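Hypothetical protein TTMA177 (Thermus thermophilus phage TMA, PDB 2ZDJ) is of unknown function, a small phage protein whose single helix packs on an antiparallel sheet in a cystatin-like alpha+beta fold. Local coordinates at residues G11-L16 with F40-D45; L16-Q21 with D55-Y60; E34-L39 with E64-K69. One frame throughout, in Å; residues are numbered along the deposited sequence.

Contact 1. Residues G11-L16 with F40-D45; sequences GDDYTL and FVKVGD
Two backbone hydrogen bonds join Thr15 to Val41 as an antiparallel hydrogen-bonded pair. Val41 N donates to Thr15 O at 2.8 Å, nearly straight at 169°, and Thr15 N returns the bond to Val41 O at 2.9 Å, more bent at 154°; both donors lie in the plane of the carbonyl they meet. A water prolongs the ladder where direct pairing stops, donating to Asp13 O and accepting from Val43 N. Beside it runs a salt bridge, long and weak as a hydrogen bond, with Lys42 NZ 3.3 Å from Asp13 OD1. The lysine chain bends at chi2 and chi3 to bring its ammonium there, and a second water donates to Asp13 OD1 and accepts only weakly from Lys42 NZ. Lys42 NZ is also paired with Glu50, whose carboxylate hydrogen-bonds Tyr14 OH as well, so two acids share the lysine's charge. Long and flexible, lysine can do this while its methylenes cross the Tyr14 ring obliquely, Lys42 CB lying 3.9 Å from Tyr14 CE1. A type I turn from Gly11 to Tyr14, closed by Tyr14 N to Gly11 O, delivers the chain into the strand. Leu16 and Phe40 form the next, non-hydrogen-bonded pair. With CG anti to the backbone N, Leu16 lays CD1 over one face of the Phe40 ring, 4.0 Å from its centroid and 17° off the normal, a CH-pi contact displaced toward CZ. Thr15 and Val41, beta-branched residues well suited to strands, point to the opposite face of the sheet. Strand 15-17 is an outermost strand within the chain, whereas 38-44 has strand 47-54 on its other side; Phe10 stacks on Phe40 and meets Tyr14 edge-to-face, bringing the preceding loop against the face that carries Leu16 and Phe40.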
ATOM      1  N   GLY A  11      -7.433  -4.169   7.890  1.00 33.01           N
ATOM      2  CA  GLY A  11      -8.347  -5.295   7.885  1.00 27.56           C
ATOM      3  C   GLY A  11      -8.521  -5.985   6.544  1.00 29.72           C
ATOM      4  O   GLY A  11      -7.790  -5.715   5.593  1.00 29.07           O
ATOM      5  N   ASP A  12      -9.509  -6.877   6.482  1.00 29.63           N
ATOM      6  CA  ASP A  12      -9.838  -7.648   5.287  1.00 32.08           C
ATOM      7  C   ASP A  12     -10.253  -6.799   4.091  1.00 30.32           C
ATOM      8  O   ASP A  12     -10.318  -7.304   2.977  1.00 25.91           O
ATOM      9  CB  ASP A  12     -10.979  -8.642   5.572  1.00 43.53           C
ATOM     10  CG  ASP A  12     -10.582  -9.747   6.540  1.00 51.78           C
ATOM     11  OD1 ASP A  12     -10.350  -9.453   7.734  1.00 60.63           O
ATOM     12  OD2 ASP A  12     -10.510 -10.917   6.106  1.00 60.23           O
ATOM     13  N   ASP A  13     -10.562  -5.524   4.303  1.00 29.81           N
ATOM     14  CA  ASP A  13     -10.952  -4.713   3.168  1.00 26.60           C
ATOM     15  C   ASP A  13      -9.727  -4.270   2.375  1.00 26.86           C
ATOM     16  O   ASP A  13      -9.846  -3.622   1.341  1.00 29.78           O
ATOM     17  CB  ASP A  13     -11.824  -3.515   3.589  1.00 29.10           C
ATOM     18  CG  ASP A  13     -11.252  -2.721   4.754  1.00 30.88           C
ATOM     19  OD1 ASP A  13     -11.581  -1.518   4.841  1.00 25.60           O
ATOM     20  OD2 ASP A  13     -10.503  -3.281   5.583  1.00 29.99           O
ATOM     21  N   TYR A  14      -8.549  -4.670   2.846  1.00 28.17           N
ATOM     22  CA  TYR A  14      -7.287  -4.336   2.183  1.00 25.85           C
ATOM     23  C   TYR A  14      -6.619  -5.585   1.612  1.00 23.40           C
ATOM     24  O   TYR A  14      -6.830  -6.692   2.104  1.00 25.40           O
ATOM     25  CB  TYR A  14      -6.319  -3.677   3.173  1.00 20.93           C
ATOM     26  CG  TYR A  14      -6.706  -2.283   3.598  1.00 20.39           C
ATOM     27  CD1 TYR A  14      -6.258  -1.162   2.892  1.00 15.64           C
ATOM     28  CD2 TYR A  14      -7.515  -2.081   4.712  1.00 17.18           C
ATOM     29  CE1 TYR A  14      -6.611   0.128   3.300  1.00 22.07           C
ATOM     30  CE2 TYR A  14      -7.874  -0.802   5.122  1.00 19.49           C
ATOM     31  CZ  TYR A  14      -7.423   0.293   4.422  1.00  9.34           C
ATOM     32  OH  TYR A  14      -7.792   1.548   4.841  1.00 27.94           O
ATOM     33  N   THR A  15      -5.803  -5.395   0.582  1.00 24.65           N
ATOM     34  CA  THR A  15      -5.074  -6.498  -0.043  1.00 27.40           C
ATOM     35  C   THR A  15      -3.581  -6.162  -0.139  1.00 23.46           C
ATOM     36  O   THR A  15      -3.204  -5.042  -0.484  1.00 25.24           O
ATOM     37  CB  THR A  15      -5.620  -6.786  -1.439  1.00 31.48           C
ATOM     38  OG1 THR A  15      -6.965  -7.262  -1.322  1.00 41.89           O
ATOM     39  CG2 THR A  15      -4.778  -7.833  -2.140  1.00 35.61           C
ATOM     40  N   LEU A  16      -2.739  -7.134   0.197  1.00 25.20           N
ATOM     41  CA  LEU A  16      -1.296  -6.958   0.164  1.00 25.50           C
ATOM     42  C   LEU A  16      -0.745  -7.205  -1.232  1.00 24.71           C
ATOM     43  O   LEU A  16      -1.126  -8.165  -1.893  1.00 26.33           O
ATOM     44  CB  LEU A  16      -0.632  -7.914   1.151  1.00 23.57           C
ATOM     45  CG  LEU A  16       0.901  -7.930   1.184  1.00 24.79           C
ATOM     46  CD1 LEU A  16       1.417  -6.644   1.790  1.00 19.31           C
ATOM     47  CD2 LEU A  16       1.379  -9.125   2.009  1.00 23.42           C
ATOM     48  N   PHE A  40      -0.400  -1.972   0.390  1.00 18.98           N
ATOM     49  CA  PHE A  40      -1.648  -2.435   0.960  1.00 19.69           C
ATOM     50  C   PHE A  40      -2.606  -1.581   0.150  1.00 20.90           C
ATOM     51  O   PHE A  40      -2.532  -0.343   0.172  1.00 16.92           O
ATOM     52  CB  PHE A  40      -1.734  -2.107   2.450  1.00 22.78           C
ATOM     53  CG  PHE A  40      -1.077  -3.132   3.337  1.00 22.69           C
ATOM     54  CD1 PHE A  40      -1.734  -4.313   3.655  1.00 19.92           C
ATOM     55  CD2 PHE A  40       0.193  -2.912   3.858  1.00 31.02           C
ATOM     56  CE1 PHE A  40      -1.138  -5.266   4.486  1.00 25.20           C
ATOM     57  CE2 PHE A  40       0.804  -3.861   4.693  1.00 29.69           C
ATOM     58  CZ  PHE A  40       0.136  -5.036   5.007  1.00 28.49           C
ATOM     59  N   VAL A  41      -3.477  -2.231  -0.603  1.00 15.70           N
ATOM     60  CA  VAL A  41      -4.399  -1.482  -1.433  1.00 17.77           C
ATOM     61  C   VAL A  41      -5.850  -1.804  -1.131  1.00 20.73           C
ATOM     62  O   VAL A  41      -6.199  -2.944  -0.826  1.00 19.55           O
ATOM     63  CB  VAL A  41      -4.168  -1.789  -2.931  1.00 18.58           C
ATOM     64  CG1 VAL A  41      -2.767  -1.386  -3.360  1.00 13.86           C
ATOM     65  CG2 VAL A  41      -4.371  -3.269  -3.175  1.00 20.24           C
ATOM     66  N   LYS A  42      -6.697  -0.787  -1.195  1.00 17.14           N
ATOM     67  CA  LYS A  42      -8.115  -1.018  -1.012  1.00 16.83           C
ATOM     68  C   LYS A  42      -8.684  -0.749  -2.389  1.00 15.29           C
ATOM     69  O   LYS A  42      -8.512   0.335  -2.951  1.00 15.50           O
ATOM     70  CB  LYS A  42      -8.733  -0.071   0.009  1.00 18.39           C
ATOM     71  CG  LYS A  42     -10.262  -0.023  -0.079  1.00 29.54           C
ATOM     72  CD  LYS A  42     -10.934   0.127   1.279  1.00 27.64           C
ATOM     73  CE  LYS A  42     -10.433   1.330   2.048  1.00 31.05           C
ATOM     74  NZ  LYS A  42     -11.091   1.439   3.376  1.00 20.55           N
ATOM     75  N   VAL A  43      -9.343  -1.753  -2.939  1.00 16.45           N
ATOM     76  CA  VAL A  43      -9.930  -1.637  -4.257  1.00 18.70           C
ATOM     77  C   VAL A  43     -11.392  -1.253  -4.108  1.00 19.39           C
ATOM     78  O   VAL A  43     -12.111  -1.833  -3.298  1.00 22.10           O
ATOM     79  CB  VAL A  43      -9.795  -2.970  -5.019  1.00 20.73           C
ATOM     80  CG1 VAL A  43     -10.466  -2.869  -6.385  1.00 21.62           C
ATOM     81  CG2 VAL A  43      -8.311  -3.309  -5.180  1.00 19.12           C
ATOM     82  N   GLY A  44     -11.820  -0.252  -4.870  1.00 20.01           N
ATOM     83  CA  GLY A  44     -13.204   0.179  -4.790  1.00 22.14           C
ATOM     84  C   GLY A  44     -13.792   0.574  -6.133  1.00 26.10           C
ATOM     85  O   GLY A  44     -13.214   1.393  -6.842  1.00 29.36           O
ATOM     86  N   ASP A  45     -14.940  -0.002  -6.482  1.00 29.21           N
ATOM     87  CA  ASP A  45     -15.618   0.319  -7.741  1.00 28.61           C
ATOM     88  C   ASP A  45     -14.686   0.233  -8.958  1.00 29.90           C
ATOM     89  O   ASP A  45     -14.575   1.181  -9.745  1.00 32.70           O
ATOM     90  CB  ASP A  45     -16.229   1.732  -7.669  1.00 28.85           C
ATOM     91  CG  ASP A  45     -17.391   1.835  -6.674  1.00 31.92           C
ATOM     92  OD1 ASP A  45     -17.847   2.971  -6.407  1.00 31.51           O
ATOM     93  OD2 ASP A  45     -17.854   0.791  -6.163  1.00 25.22           O
TER
HETATM   94  O   HOH W   1      -9.815  -4.235  -1.391  1.00 36.05           O
HETATM   95  O   HOH W   2     -11.404   0.668   6.454  1.00 42.16           O

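Contact 2. Residues L16-Q21 with D55-Y60; sequences LIQDSQ and DSFVPY
One polar bond carries this surface contact: Gln18 NE2 donates to Phe57 O over a short 2.6 Å, with an N-H...O angle of 159°. The acceptor lies in the amide plane of Gln18, as an N-H of that group requires, but the nitrogen stands 31° above the plane of the Phe57 carbonyl. Glutamine suits the place because its chain, extended beyond CG, reaches from just past strand 15-17 to the loop. Within that loop, Ser56 OG donates to Val58 O at 2.7 Å, on a lone pair of the carbonyl, a small hydroxyl tying together the backbone around Phe57.

The aromatic contact uses the same side chains. Phe57, its CG anti to the backbone N, swings its ring back beneath the glutamine, so that NE2 lies 3.7 Å above one face, displaced toward the CD2-CE2 rim. The amide and ring planes are only 19° apart, so the amide lies almost flat over the ring while its N-H points outward to the carbonyl. Farther in, Gln18 CB rests 3.7 Å from Phe57 CZ.

Apolar packing completes the contact. Leu16 CD2, the branch not engaged with Phe40, meets Pro59 CG at 3.9 Å, the two side chains crossing at about a right angle. Pro59 CD also approaches the Gln18 amide, and the rigid proline ring itself reaches Phe40.

The contact is a side-chain-to-backbone tether between the outermost strand 15-17, just before the Asp19 N-cap of helix 20-30, and the irregular connection from strand 47-54 to strand 64-67, within a fold classed as cystatin-like.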
ATOM      1  N   LEU A  16      -2.739  -7.134   0.197  1.00 25.20           N
ATOM      2  CA  LEU A  16      -1.296  -6.958   0.164  1.00 25.50           C
ATOM      3  C   LEU A  16      -0.745  -7.205  -1.232  1.00 24.71           C
ATOM      4  O   LEU A  16      -1.126  -8.165  -1.893  1.00 26.33           O
ATOM      5  CB  LEU A  16      -0.632  -7.914   1.151  1.00 23.57           C
ATOM      6  CG  LEU A  16       0.901  -7.930   1.184  1.00 24.79           C
ATOM      7  CD1 LEU A  16       1.417  -6.644   1.790  1.00 19.31           C
ATOM      8  CD2 LEU A  16       1.379  -9.125   2.009  1.00 23.42           C
ATOM      9  N   ILE A  17       0.141  -6.323  -1.680  1.00 21.09           N
ATOM     10  CA  ILE A  17       0.763  -6.452  -2.989  1.00 22.79           C
ATOM     11  C   ILE A  17       2.267  -6.478  -2.748  1.00 24.86           C
ATOM     12  O   ILE A  17       2.824  -5.535  -2.169  1.00 22.48           O
ATOM     13  CB  ILE A  17       0.453  -5.241  -3.914  1.00 25.06           C
ATOM     14  CG1 ILE A  17      -1.060  -5.053  -4.076  1.00 26.06           C
ATOM     15  CG2 ILE A  17       1.125  -5.432  -5.257  1.00 24.98           C
ATOM     16  CD1 ILE A  17      -1.765  -6.184  -4.684  1.00 24.49           C
ATOM     17  N   GLN A  18       2.916  -7.558  -3.173  1.00 24.05           N
ATOM     18  CA  GLN A  18       4.362  -7.691  -3.007  1.00 31.12           C
ATOM     19  C   GLN A  18       5.104  -7.827  -4.330  1.00 25.68           C
ATOM     20  O   GLN A  18       6.289  -7.539  -4.404  1.00 23.82           O
ATOM     21  CB  GLN A  18       4.699  -8.889  -2.112  1.00 25.59           C
ATOM     22  CG  GLN A  18       4.418  -8.657  -0.633  1.00 33.74           C
ATOM     23  CD  GLN A  18       4.737  -9.872   0.228  1.00 34.52           C
ATOM     24  OE1 GLN A  18       4.157 -10.942   0.048  1.00 30.63           O
ATOM     25  NE2 GLN A  18       5.660  -9.706   1.173  1.00 31.09           N
ATOM     26  N   ASP A  19       4.414  -8.271  -5.373  1.00 34.14           N
ATOM     27  CA  ASP A  19       5.073  -8.419  -6.659  1.00 35.91           C
ATOM     28  C   ASP A  19       5.712  -7.120  -7.115  1.00 33.70           C
ATOM     29  O   ASP A  19       5.027  -6.140  -7.407  1.00 30.84           O
ATOM     30  CB  ASP A  19       4.107  -8.884  -7.742  1.00 37.80           C
ATOM     31  CG  ASP A  19       4.753  -8.870  -9.119  1.00 45.46           C
ATOM     32  OD1 ASP A  19       5.741  -9.613  -9.317  1.00 46.03           O
ATOM     33  OD2 ASP A  19       4.294  -8.103  -9.995  1.00 49.77           O
ATOM     34  N   SER A  20       7.036  -7.138  -7.187  1.00 32.77           N
ATOM     35  CA  SER A  20       7.825  -5.987  -7.607  1.00 36.23           C
ATOM     36  C   SER A  20       7.248  -5.234  -8.805  1.00 31.45           C
ATOM     37  O   SER A  20       7.138  -4.010  -8.786  1.00 35.07           O
ATOM     38  CB  SER A  20       9.249  -6.446  -7.941  1.00 36.03           C
ATOM     39  OG  SER A  20      10.036  -5.374  -8.428  1.00 42.16           O
ATOM     40  N   GLN A  21       6.885  -5.973  -9.845  1.00 33.89           N
ATOM     41  CA  GLN A  21       6.353  -5.371 -11.052  1.00 32.47           C
ATOM     42  C   GLN A  21       4.982  -4.741 -10.886  1.00 30.12           C
ATOM     43  O   GLN A  21       4.667  -3.754 -11.552  1.00 28.14           O
ATOM     44  CB  GLN A  21       6.320  -6.404 -12.175  1.00 34.31           C
ATOM     45  CG  GLN A  21       7.699  -6.941 -12.523  1.00 44.51           C
ATOM     46  CD  GLN A  21       8.656  -5.846 -12.957  1.00 50.91           C
ATOM     47  OE1 GLN A  21       8.528  -5.296 -14.050  1.00 49.66           O
ATOM     48  NE2 GLN A  21       9.617  -5.518 -12.093  1.00 50.05           N
ATOM     49  N   ASP A  55       8.091   0.308   3.825  1.00 30.01           N
ATOM     50  CA  ASP A  55       9.429   0.205   3.263  1.00 33.74           C
ATOM     51  C   ASP A  55      10.028  -1.197   3.302  1.00 36.99           C
ATOM     52  O   ASP A  55      11.101  -1.441   2.747  1.00 44.79           O
ATOM     53  CB  ASP A  55      10.329   1.229   3.952  1.00 34.75           C
ATOM     54  CG  ASP A  55       9.920   2.660   3.616  1.00 40.16           C
ATOM     55  OD1 ASP A  55      10.080   3.564   4.466  1.00 46.43           O
ATOM     56  OD2 ASP A  55       9.438   2.878   2.482  1.00 37.20           O
ATOM     57  N   SER A  56       9.321  -2.126   3.933  1.00 34.23           N
ATOM     58  CA  SER A  56       9.774  -3.511   4.016  1.00 33.22           C
ATOM     59  C   SER A  56       8.996  -4.408   3.037  1.00 32.92           C
ATOM     60  O   SER A  56       7.823  -4.159   2.751  1.00 31.57           O
ATOM     61  CB  SER A  56       9.589  -4.028   5.448  1.00 29.68           C
ATOM     62  OG  SER A  56       9.789  -5.432   5.525  1.00 35.26           O
ATOM     63  N   PHE A  57       9.649  -5.447   2.523  1.00 33.11           N
ATOM     64  CA  PHE A  57       8.996  -6.378   1.603  1.00 33.31           C
ATOM     65  C   PHE A  57       8.076  -7.288   2.406  1.00 35.17           C
ATOM     66  O   PHE A  57       7.002  -7.679   1.945  1.00 31.18           O
ATOM     67  CB  PHE A  57      10.027  -7.237   0.873  1.00 39.19           C
ATOM     68  CG  PHE A  57       9.427  -8.164  -0.140  1.00 39.80           C
ATOM     69  CD1 PHE A  57       8.976  -7.679  -1.365  1.00 43.15           C
ATOM     70  CD2 PHE A  57       9.291  -9.518   0.135  1.00 38.64           C
ATOM     71  CE1 PHE A  57       8.396  -8.536  -2.306  1.00 46.94           C
ATOM     72  CE2 PHE A  57       8.713 -10.381  -0.797  1.00 43.98           C
ATOM     73  CZ  PHE A  57       8.264  -9.888  -2.020  1.00 42.08           C
ATOM     74  N   VAL A  58       8.515  -7.624   3.612  1.00 33.98           N
ATOM     75  CA  VAL A  58       7.741  -8.472   4.497  1.00 33.55           C
ATOM     76  C   VAL A  58       6.887  -7.583   5.387  1.00 34.79           C
ATOM     77  O   VAL A  58       7.368  -6.601   5.947  1.00 33.05           O
ATOM     78  CB  VAL A  58       8.649  -9.324   5.401  1.00 39.84           C
ATOM     79  CG1 VAL A  58       7.800 -10.282   6.235  1.00 39.02           C
ATOM     80  CG2 VAL A  58       9.665 -10.083   4.553  1.00 39.47           C
ATOM     81  N   PRO A  59       5.600  -7.911   5.518  1.00 33.18           N
ATOM     82  CA  PRO A  59       4.709  -7.109   6.359  1.00 32.88           C
ATOM     83  C   PRO A  59       4.739  -7.527   7.829  1.00 31.77           C
ATOM     84  O   PRO A  59       4.416  -8.662   8.162  1.00 43.27           O
ATOM     85  CB  PRO A  59       3.347  -7.349   5.721  1.00 34.53           C
ATOM     86  CG  PRO A  59       3.443  -8.819   5.320  1.00 29.90           C
ATOM     87  CD  PRO A  59       4.844  -8.901   4.724  1.00 31.30           C
ATOM     88  N   TYR A  60       5.145  -6.611   8.703  1.00 27.88           N
ATOM     89  CA  TYR A  60       5.179  -6.877  10.135  1.00 24.75           C
ATOM     90  C   TYR A  60       4.091  -6.010  10.741  1.00 23.26           C
ATOM     91  O   TYR A  60       3.994  -4.825  10.427  1.00 24.25           O
ATOM     92  CB  TYR A  60       6.541  -6.499  10.738  1.00 25.61           C
ATOM     93  CG  TYR A  60       7.654  -7.448  10.350  1.00 29.19           C
ATOM     94  CD1 TYR A  60       7.847  -8.649  11.038  1.00 25.71           C
ATOM     95  CD2 TYR A  60       8.485  -7.169   9.261  1.00 26.14           C
ATOM     96  CE1 TYR A  60       8.837  -9.543  10.648  1.00 27.16           C
ATOM     97  CE2 TYR A  60       9.470  -8.059   8.865  1.00 20.67           C
ATOM     98  CZ  TYR A  60       9.641  -9.239   9.557  1.00 27.12           C
ATOM     99  OH  TYR A  60      10.605 -10.125   9.141  1.00 32.66           O
TER

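Contact 3. Residues E34-L39 with E64-K69; sequences EEPHAL and EAYRLK
Pro36, Glu34 and Leu39 meet Tyr66 and Leu68 without a hydrogen bond between the two segments. The closest approach is Tyr66 OH to Pro36 CB, 3.2 Å, where the phenol tip crosses the proline ring obliquely. Glu34 comes next: its methylene CG lies 3.4 Å from Leu68 CD2. Leu68 divides its branches, for while CD2 meets the glutamate stem, CD1 reaches tip to tip toward Pro36 CG at 4.2 Å and lies 4.3 Å from Leu39 CD2. The forked end of a leucine fits this position, filling the angle between partners with two methyls. Its CD2 also sits in the plane of the Tyr66 ring, at the edge, so the two side chains from strand 64-67 and its tail make one surface against the loop.

Torsions set these positions. Tyr66 holds CG between the backbone N and the carbonyl carbon, the crowded position (chi1 43°), and Glu34 bends at chi2 (-58°), bringing its aliphatic part to the leucine. Leu68 and Lys69 both face Val51 in a classic beta bulge. Farther out, helix 20-30 lies against the apolar residues: Leu27 touches Pro36, Val23 and Ile26 touch Leu39, and Ile30 touches Leu68. Pro36, Leu39 and Leu68 thus join the apolar packing between this helix and the sheet, where the loop into strand 38-44 meets the C-terminal end.

Pro36 offers only carbon to the Tyr66 hydroxyl, whose polar partner is Asp55 OD2, a bond that helps to orient the ring tip. Cohesion between the two segments is therefore apolar, with Glu34 contributing through its methylenes, and tyrosine serves here by being greasy along its ring and polar at its end.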
ATOM      1  N   GLU A  34       7.603   7.658  -4.515  1.00 25.19           N
ATOM      2  CA  GLU A  34       8.005   6.882  -3.345  1.00 23.67           C
ATOM      3  C   GLU A  34       8.425   5.493  -3.800  1.00 25.41           C
ATOM      4  O   GLU A  34       7.988   5.019  -4.852  1.00 30.94           O
ATOM      5  CB  GLU A  34       6.853   6.781  -2.338  1.00 22.07           C
ATOM      6  CG  GLU A  34       6.343   8.127  -1.794  1.00 25.61           C
ATOM      7  CD  GLU A  34       7.433   8.938  -1.108  1.00 35.73           C
ATOM      8  OE1 GLU A  34       8.248   8.333  -0.377  1.00 35.32           O
ATOM      9  OE2 GLU A  34       7.466  10.179  -1.289  1.00 33.88           O
ATOM     10  N   GLU A  35       9.256   4.828  -3.010  1.00 23.00           N
ATOM     11  CA  GLU A  35       9.727   3.513  -3.405  1.00 23.64           C
ATOM     12  C   GLU A  35       9.496   2.412  -2.382  1.00 20.98           C
ATOM     13  O   GLU A  35      10.424   1.725  -1.962  1.00 24.84           O
ATOM     14  CB  GLU A  35      11.213   3.602  -3.769  1.00 28.96           C
ATOM     15  CG  GLU A  35      11.490   4.648  -4.838  1.00 34.86           C
ATOM     16  CD  GLU A  35      12.934   4.668  -5.293  1.00 40.40           C
ATOM     17  OE1 GLU A  35      13.831   4.781  -4.431  1.00 47.24           O
ATOM     18  OE2 GLU A  35      13.172   4.579  -6.518  1.00 46.49           O
ATOM     19  N   PRO A  36       8.240   2.210  -1.980  1.00 21.04           N
ATOM     20  CA  PRO A  36       7.975   1.156  -1.000  1.00 22.22           C
ATOM     21  C   PRO A  36       8.276  -0.216  -1.620  1.00 24.08           C
ATOM     22  O   PRO A  36       8.445  -0.327  -2.834  1.00 26.57           O
ATOM     23  CB  PRO A  36       6.499   1.351  -0.693  1.00 17.76           C
ATOM     24  CG  PRO A  36       5.953   1.767  -2.043  1.00 19.38           C
ATOM     25  CD  PRO A  36       6.987   2.781  -2.504  1.00 17.60           C
ATOM     26  N   HIS A  37       8.356  -1.253  -0.794  1.00 21.06           N
ATOM     27  CA  HIS A  37       8.634  -2.589  -1.309  1.00 26.76           C
ATOM     28  C   HIS A  37       7.425  -3.509  -1.194  1.00 25.35           C
ATOM     29  O   HIS A  37       7.493  -4.685  -1.520  1.00 32.60           O
ATOM     30  CB  HIS A  37       9.832  -3.208  -0.579  1.00 40.46           C
ATOM     31  CG  HIS A  37      11.131  -2.521  -0.863  1.00 44.25           C
ATOM     32  ND1 HIS A  37      11.566  -2.257  -2.145  1.00 52.51           N
ATOM     33  CD2 HIS A  37      12.097  -2.058  -0.036  1.00 47.01           C
ATOM     34  CE1 HIS A  37      12.743  -1.660  -2.094  1.00 50.10           C
ATOM     35  NE2 HIS A  37      13.088  -1.528  -0.826  1.00 44.91           N
ATOM     36  N   ALA A  38       6.312  -2.957  -0.732  1.00 25.19           N
ATOM     37  CA  ALA A  38       5.074  -3.706  -0.597  1.00 28.20           C
ATOM     38  C   ALA A  38       3.974  -2.684  -0.403  1.00 28.06           C
ATOM     39  O   ALA A  38       4.191  -1.619   0.190  1.00 26.41           O
ATOM     40  CB  ALA A  38       5.134  -4.644   0.591  1.00 26.29           C
ATOM     41  N   LEU A  39       2.799  -3.004  -0.914  1.00 24.81           N
ATOM     42  CA  LEU A  39       1.668  -2.102  -0.812  1.00 17.66           C
ATOM     43  C   LEU A  39       0.473  -2.785  -0.189  1.00 21.17           C
ATOM     44  O   LEU A  39       0.362  -4.008  -0.197  1.00 18.85           O
ATOM     45  CB  LEU A  39       1.276  -1.608  -2.201  1.00 21.81           C
ATOM     46  CG  LEU A  39       2.340  -0.888  -3.035  1.00 22.43           C
ATOM     47  CD1 LEU A  39       1.818  -0.660  -4.434  1.00 18.88           C
ATOM     48  CD2 LEU A  39       2.700   0.444  -2.373  1.00 18.75           C
ATOM     49  N   GLU A  64       4.937   0.756  10.170  1.00 23.41           N
ATOM     50  CA  GLU A  64       4.037   1.861   9.939  1.00 20.72           C
ATOM     51  C   GLU A  64       3.932   2.157   8.448  1.00 20.42           C
ATOM     52  O   GLU A  64       4.906   2.532   7.803  1.00 24.33           O
ATOM     53  CB  GLU A  64       4.527   3.094  10.676  1.00 22.78           C
ATOM     54  CG  GLU A  64       3.460   4.144  10.822  1.00 37.97           C
ATOM     55  CD  GLU A  64       3.936   5.363  11.590  1.00 42.21           C
ATOM     56  OE1 GLU A  64       4.757   6.134  11.042  1.00 45.01           O
ATOM     57  OE2 GLU A  64       3.485   5.540  12.744  1.00 48.32           O
ATOM     58  N   ALA A  65       2.736   1.983   7.910  1.00 15.18           N
ATOM     59  CA  ALA A  65       2.481   2.220   6.495  1.00 13.69           C
ATOM     60  C   ALA A  65       2.166   3.679   6.257  1.00 17.77           C
ATOM     61  O   ALA A  65       1.650   4.373   7.143  1.00 21.24           O
ATOM     62  CB  ALA A  65       1.305   1.344   6.016  1.00 17.51           C
ATOM     63  N   TYR A  66       2.490   4.148   5.057  1.00 19.13           N
ATOM     64  CA  TYR A  66       2.227   5.530   4.691  1.00 16.92           C
ATOM     65  C   TYR A  66       1.308   5.571   3.475  1.00 16.05           C
ATOM     66  O   TYR A  66       1.502   4.822   2.527  1.00 16.24           O
ATOM     67  CB  TYR A  66       3.541   6.280   4.421  1.00 18.83           C
ATOM     68  CG  TYR A  66       4.571   5.523   3.602  1.00 25.15           C
ATOM     69  CD1 TYR A  66       5.482   4.653   4.209  1.00 21.71           C
ATOM     70  CD2 TYR A  66       4.664   5.717   2.226  1.00 18.60           C
ATOM     71  CE1 TYR A  66       6.476   4.000   3.453  1.00 18.96           C
ATOM     72  CE2 TYR A  66       5.639   5.075   1.470  1.00 29.29           C
ATOM     73  CZ  TYR A  66       6.544   4.226   2.084  1.00 30.15           C
ATOM     74  OH  TYR A  66       7.528   3.646   1.317  1.00 30.70           O
ATOM     75  N   ARG A  67       0.298   6.436   3.526  1.00 16.84           N
ATOM     76  CA  ARG A  67      -0.686   6.561   2.453  1.00 20.65           C
ATOM     77  C   ARG A  67      -0.155   7.298   1.222  1.00 19.83           C
ATOM     78  O   ARG A  67       0.363   8.405   1.326  1.00 24.06           O
ATOM     79  CB  ARG A  67      -1.939   7.269   2.984  1.00 15.79           C
ATOM     80  CG  ARG A  67      -2.825   7.853   1.909  1.00 32.05           C
ATOM     81  CD  ARG A  67      -4.122   7.098   1.711  1.00 28.66           C
ATOM     82  NE  ARG A  67      -5.157   7.523   2.634  1.00 30.17           N
ATOM     83  CZ  ARG A  67      -6.452   7.595   2.332  1.00 35.78           C
ATOM     84  NH1 ARG A  67      -6.889   7.277   1.122  1.00 27.03           N
ATOM     85  NH2 ARG A  67      -7.323   7.986   3.252  1.00 35.97           N
ATOM     86  N   LEU A  68      -0.310   6.680   0.056  1.00 17.78           N
ATOM     87  CA  LEU A  68       0.169   7.256  -1.193  1.00 15.90           C
ATOM     88  C   LEU A  68      -0.997   7.699  -2.058  1.00 18.35           C
ATOM     89  O   LEU A  68      -0.830   8.476  -2.993  1.00 18.34           O
ATOM     90  CB  LEU A  68       1.015   6.223  -1.921  1.00 16.01           C
ATOM     91  CG  LEU A  68       2.266   5.856  -1.119  1.00 19.24           C
ATOM     92  CD1 LEU A  68       3.012   4.685  -1.744  1.00 18.03           C
ATOM     93  CD2 LEU A  68       3.155   7.097  -1.070  1.00 19.65           C
ATOM     94  N   LYS A  69      -2.181   7.191  -1.737  1.00 19.91           N
ATOM     95  CA  LYS A  69      -3.396   7.544  -2.452  1.00 18.22           C
ATOM     96  C   LYS A  69      -4.571   7.155  -1.558  1.00 18.31           C
ATOM     97  O   LYS A  69      -4.422   6.152  -0.829  1.00 19.60           O
ATOM     98  CB  LYS A  69      -3.455   6.784  -3.781  1.00 25.16           C
ATOM     99  CG  LYS A  69      -4.500   7.281  -4.763  1.00 27.83           C
ATOM    100  CD  LYS A  69      -5.907   6.972  -4.309  1.00 41.10           C
ATOM    101  CE  LYS A  69      -6.924   7.427  -5.349  1.00 48.79           C
ATOM    102  NZ  LYS A  69      -6.676   6.810  -6.679  1.00 33.21           N
ATOM    103  OXT LYS A  69      -5.620   7.845  -1.599  1.00 18.84           O
TER

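From the N terminus, the chain turns into strand 15-17, and contact 1 closes the long loop through helix 20-30 by pairing that strand with 38-44. Contact 2 starts where contact 1 leaves off, sharing Leu16, and closes a wider loop back from residues 55-60. Contact 3 then brings the chain's end to the segment leading into strand 38-44. None nests inside another: in every pair the segments alternate along the chain, so the three loops cross. Phe40 against Pro59 joins contacts 1 and 2, and Asp55 with Tyr66 joins contacts 2 and 3. Together they tie the outermost strand 15-17, the start of the helix, the 55-60 loop and the C-terminal strand to strand 38-44 and the loop before it.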